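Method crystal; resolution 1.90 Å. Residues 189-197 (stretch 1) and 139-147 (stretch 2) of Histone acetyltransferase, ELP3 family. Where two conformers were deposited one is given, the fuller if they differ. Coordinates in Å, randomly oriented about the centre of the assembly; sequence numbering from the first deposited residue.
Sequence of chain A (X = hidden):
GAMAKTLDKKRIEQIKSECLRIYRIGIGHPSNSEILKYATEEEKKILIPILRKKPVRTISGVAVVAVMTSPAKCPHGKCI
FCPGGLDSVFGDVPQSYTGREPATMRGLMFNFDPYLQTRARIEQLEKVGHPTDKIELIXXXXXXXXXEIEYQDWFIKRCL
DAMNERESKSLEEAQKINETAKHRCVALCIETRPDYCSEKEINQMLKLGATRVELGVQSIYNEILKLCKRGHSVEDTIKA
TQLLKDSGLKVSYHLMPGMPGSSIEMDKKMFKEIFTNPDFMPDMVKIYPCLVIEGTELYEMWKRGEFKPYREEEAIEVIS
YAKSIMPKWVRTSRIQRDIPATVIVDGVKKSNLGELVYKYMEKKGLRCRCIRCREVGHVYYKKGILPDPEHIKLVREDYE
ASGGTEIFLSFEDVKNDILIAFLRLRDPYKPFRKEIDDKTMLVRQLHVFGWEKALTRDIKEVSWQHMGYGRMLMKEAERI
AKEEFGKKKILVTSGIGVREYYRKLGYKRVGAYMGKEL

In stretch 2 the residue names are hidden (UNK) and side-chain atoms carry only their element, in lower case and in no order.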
# COMPACT_ATOMS: atom_id res chain seq x y z
N CYS A 189 -5.23 3.83 -4.76
CA CYS A 189 -3.96 3.20 -5.09
C CYS A 189 -3.88 2.98 -6.59
O CYS A 189 -4.81 2.45 -7.20
CB CYS A 189 -3.78 1.86 -4.39
SG CYS A 189 -2.10 1.12 -4.84
N ILE A 190 -2.77 3.40 -7.19
CA ILE A 190 -2.52 3.26 -8.62
C ILE A 190 -1.32 2.34 -8.80
O ILE A 190 -0.28 2.56 -8.18
CB ILE A 190 -2.30 4.62 -9.29
CG1 ILE A 190 -3.55 5.48 -9.13
CG2 ILE A 190 -2.00 4.45 -10.81
CD1 ILE A 190 -3.42 6.82 -9.73
N GLU A 191 -1.48 1.30 -9.60
CA GLU A 191 -0.37 0.42 -9.92
C GLU A 191 0.30 0.93 -11.17
O GLU A 191 -0.37 1.35 -12.12
CB GLU A 191 -0.87 -1.01 -10.13
CG GLU A 191 -1.70 -1.55 -8.97
CD GLU A 191 -2.08 -3.01 -9.16
OE1 GLU A 191 -1.99 -3.52 -10.29
OE2 GLU A 191 -2.46 -3.65 -8.16
N THR A 192 1.64 0.90 -11.19
CA THR A 192 2.33 1.40 -12.37
C THR A 192 3.70 0.76 -12.53
O THR A 192 4.29 0.27 -11.57
CB THR A 192 2.51 2.93 -12.31
OG1 THR A 192 2.96 3.44 -13.59
CG2 THR A 192 3.52 3.29 -11.22
N ARG A 193 4.18 0.75 -13.77
CA ARG A 193 5.54 0.31 -14.03
C ARG A 193 6.51 1.40 -13.56
O ARG A 193 6.19 2.58 -13.65
CB ARG A 193 5.77 0.04 -15.52
CG ARG A 193 4.79 -0.95 -16.13
CD ARG A 193 5.17 -1.26 -17.59
NE ARG A 193 4.14 -2.04 -18.27
CZ ARG A 193 4.33 -2.69 -19.41
NH1 ARG A 193 3.34 -3.37 -19.96
NH2 ARG A 193 5.52 -2.66 -20.00
N PRO A 194 7.67 1.02 -13.02
CA PRO A 194 8.58 2.04 -12.48
C PRO A 194 8.96 3.12 -13.47
O PRO A 194 9.22 4.25 -13.05
CB PRO A 194 9.80 1.23 -12.05
CG PRO A 194 9.25 -0.16 -11.75
CD PRO A 194 8.17 -0.35 -12.80
N ASP A 195 9.01 2.82 -14.77
CA ASP A 195 9.39 3.82 -15.76
C ASP A 195 8.22 4.69 -16.22
O ASP A 195 8.42 5.60 -17.02
CB ASP A 195 10.04 3.16 -16.98
CG ASP A 195 9.18 2.07 -17.60
OD1 ASP A 195 8.46 1.36 -16.84
OD2 ASP A 195 9.23 1.90 -18.83
N TYR A 196 7.00 4.44 -15.73
CA TYR A 196 5.86 5.33 -15.93
C TYR A 196 5.63 6.20 -14.70
O TYR A 196 4.48 6.45 -14.32
CB TYR A 196 4.57 4.55 -16.21
CG TYR A 196 4.51 3.73 -17.47
CD1 TYR A 196 5.35 3.98 -18.53
CD2 TYR A 196 3.58 2.70 -17.59
CE1 TYR A 196 5.29 3.20 -19.69
CE2 TYR A 196 3.50 1.92 -18.72
CZ TYR A 196 4.36 2.17 -19.77
OH TYR A 196 4.27 1.40 -20.90
N CYS A 197 6.68 6.68 -14.04
CA CYS A 197 6.53 7.39 -12.77
C CYS A 197 7.35 8.67 -12.76
O CYS A 197 8.16 8.90 -11.86
CB CYS A 197 6.92 6.48 -11.63
SG CYS A 197 5.99 6.79 -10.23
N UNK A 139 -6.67 0.87 -8.70
CA UNK A 139 -6.69 0.90 -10.16
C UNK A 139 -5.68 -0.13 -10.66
O UNK A 139 -4.46 0.06 -10.51
c UNK A 139 -6.53 2.30 -12.25
c UNK A 139 -8.74 3.15 -10.20
c UNK A 139 -7.25 3.36 -10.05
c UNK A 139 -6.37 2.29 -10.72
N UNK A 140 -6.16 -1.21 -11.24
CA UNK A 140 -5.31 -2.31 -11.66
C UNK A 140 -5.02 -2.22 -13.16
O UNK A 140 -5.85 -1.74 -13.94
c UNK A 140 -6.25 -3.85 -9.87
c UNK A 140 -5.98 -3.64 -11.34
s UNK A 140 -6.94 -5.46 -9.53
c UNK A 140 -8.43 -5.43 -10.51
N UNK A 141 -3.85 -2.73 -13.54
CA UNK A 141 -3.45 -2.76 -14.94
C UNK A 141 -1.98 -2.44 -15.15
O UNK A 141 -1.34 -3.01 -16.03
N UNK A 142 -1.44 -1.54 -14.34
CA UNK A 142 -0.05 -1.13 -14.45
C UNK A 142 0.24 -0.13 -15.54
O UNK A 142 1.33 0.47 -15.53
N UNK A 143 -0.67 0.09 -16.47
CA UNK A 143 -0.45 1.03 -17.56
C UNK A 143 -1.26 2.30 -17.41
O UNK A 143 -1.22 3.16 -18.30
c UNK A 143 -0.79 0.36 -18.90
c UNK A 143 0.06 -0.88 -19.10
o UNK A 143 -2.18 -0.01 -18.91
N UNK A 144 -2.00 2.46 -16.30
CA UNK A 144 -2.92 3.59 -16.17
C UNK A 144 -2.22 4.93 -16.31
O UNK A 144 -2.75 5.81 -17.04
c UNK A 144 -3.65 3.48 -14.83
c UNK A 144 -6.93 5.30 -15.24
c UNK A 144 -5.71 6.35 -13.48
c UNK A 144 -4.70 5.47 -13.68
c UNK A 144 -4.78 4.48 -14.65
c UNK A 144 -5.91 4.40 -15.42
c UNK A 144 -6.83 6.27 -14.25
N UNK A 145 -1.04 5.16 -15.72
CA UNK A 145 -0.40 6.48 -15.85
C UNK A 145 0.10 6.77 -17.24
O UNK A 145 0.41 7.93 -17.54
c UNK A 145 0.76 6.41 -14.85
c UNK A 145 -0.35 4.31 -14.72
c UNK A 145 0.39 5.30 -13.88
N UNK A 146 0.17 5.77 -18.11
CA UNK A 146 0.56 5.99 -19.50
C UNK A 146 -0.63 6.27 -20.41
O UNK A 146 -0.43 6.66 -21.57
c UNK A 146 1.32 4.77 -20.05
N UNK A 147 -1.86 6.08 -19.92
CA UNK A 147 -3.03 6.38 -20.73
C UNK A 147 -3.21 7.90 -20.89
O UNK A 147 -2.65 8.71 -20.15
c UNK A 147 -6.62 2.93 -21.69
n UNK A 147 -6.57 1.93 -20.82
c UNK A 147 -4.27 3.52 -21.21
n UNK A 147 -7.73 3.15 -22.38
n UNK A 147 -5.55 3.69 -21.90
c UNK A 147 -4.29 5.77 -20.10
c UNK A 147 -4.23 4.26 -19.89
O HOH W 1 -2.96 0.64 -12.68

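Position 139 carries four side-chain carbons, forked at the first, with one arm two carbons long; that beta-branched hydrocarbon is isoleucine. Ile139 N donates to Cys189 O at 2.9 Å with an angle of 174°, and Ile139 O accepts a weak bond from Glu191 N at 3.4 Å. The two bonds flank Ile190, as a parallel bridge requires, and the side chains of Ile190 and Ile139 share one face of the sheet, CG1 to CG1 4.4 Å.

Position 140 has an unbranched chain of two carbons, a sulfur and a final carbon, hence methionine. Its CA-to-CB bond points away from stretch 1, yet CB of Met140 still lies 4.1 Å from Glu191 OE1.

Position 141 has no side-chain atoms and is glycine. Its phi/psi of 141/-36° would jam a CB against the preceding carbonyl oxygen, so the backbone itself calls for this residue.

Position 142 is equally bare, and its phi of 80° favours the same assignment, glycine. Gly142 CA makes a CA-H...O contact with Glu191 O at 3.4 Å, and Gly142 O receives another from Thr192 CA, also 3.4 Å, plus a weak hydrogen bond from Arg193 N at 3.4 Å.

Position 143 shows one carbon bearing an oxygen and a carbon: threonine. CB points away, but the methyl CG2 of Thr143 lies 4.2 Å from Arg193 NH1.

Position 144 has one carbon leading to a six-carbon ring with no heteroatom, which is phenylalanine. CD2 of Phe144 approaches Ile190 CG2 at 4.1 Å.

Position 145 closes three carbons onto its own backbone nitrogen, identifying proline. CG of Pro145 sits 3.2 Å from Thr192 OG1 and 4.0 Å from Ile190 CG2.

Position 146 has a single carbon, so it is alanine. Ala146 CB lies over one face of the Tyr196 ring, 3.8 Å from CE2 of Tyr196 and only 12° off the ring normal, a CH-pi contact.

Position 147 has three carbons, a nitrogen and a carbon carrying two more nitrogens: arginine. Arg147 makes no contact with stretch 1.

The contact therefore changes character along its length. Parallel pairing at Ile190 gives way to a water that donates to Ile139 O and Glu191 O, each at 2.7 Å, and accepts from Gly142 N at 3.1 Å, linking the strands where direct pairing lapses. Beyond it, Gly142 comes within 4.0 Å of Thr192, CA to CA, and the 3-10 segment packs Pro145 and Ala146 against Tyr196. Together the stretches bury 594 Å².

Stretch 2, residues 139-147: IMGGTFPAR
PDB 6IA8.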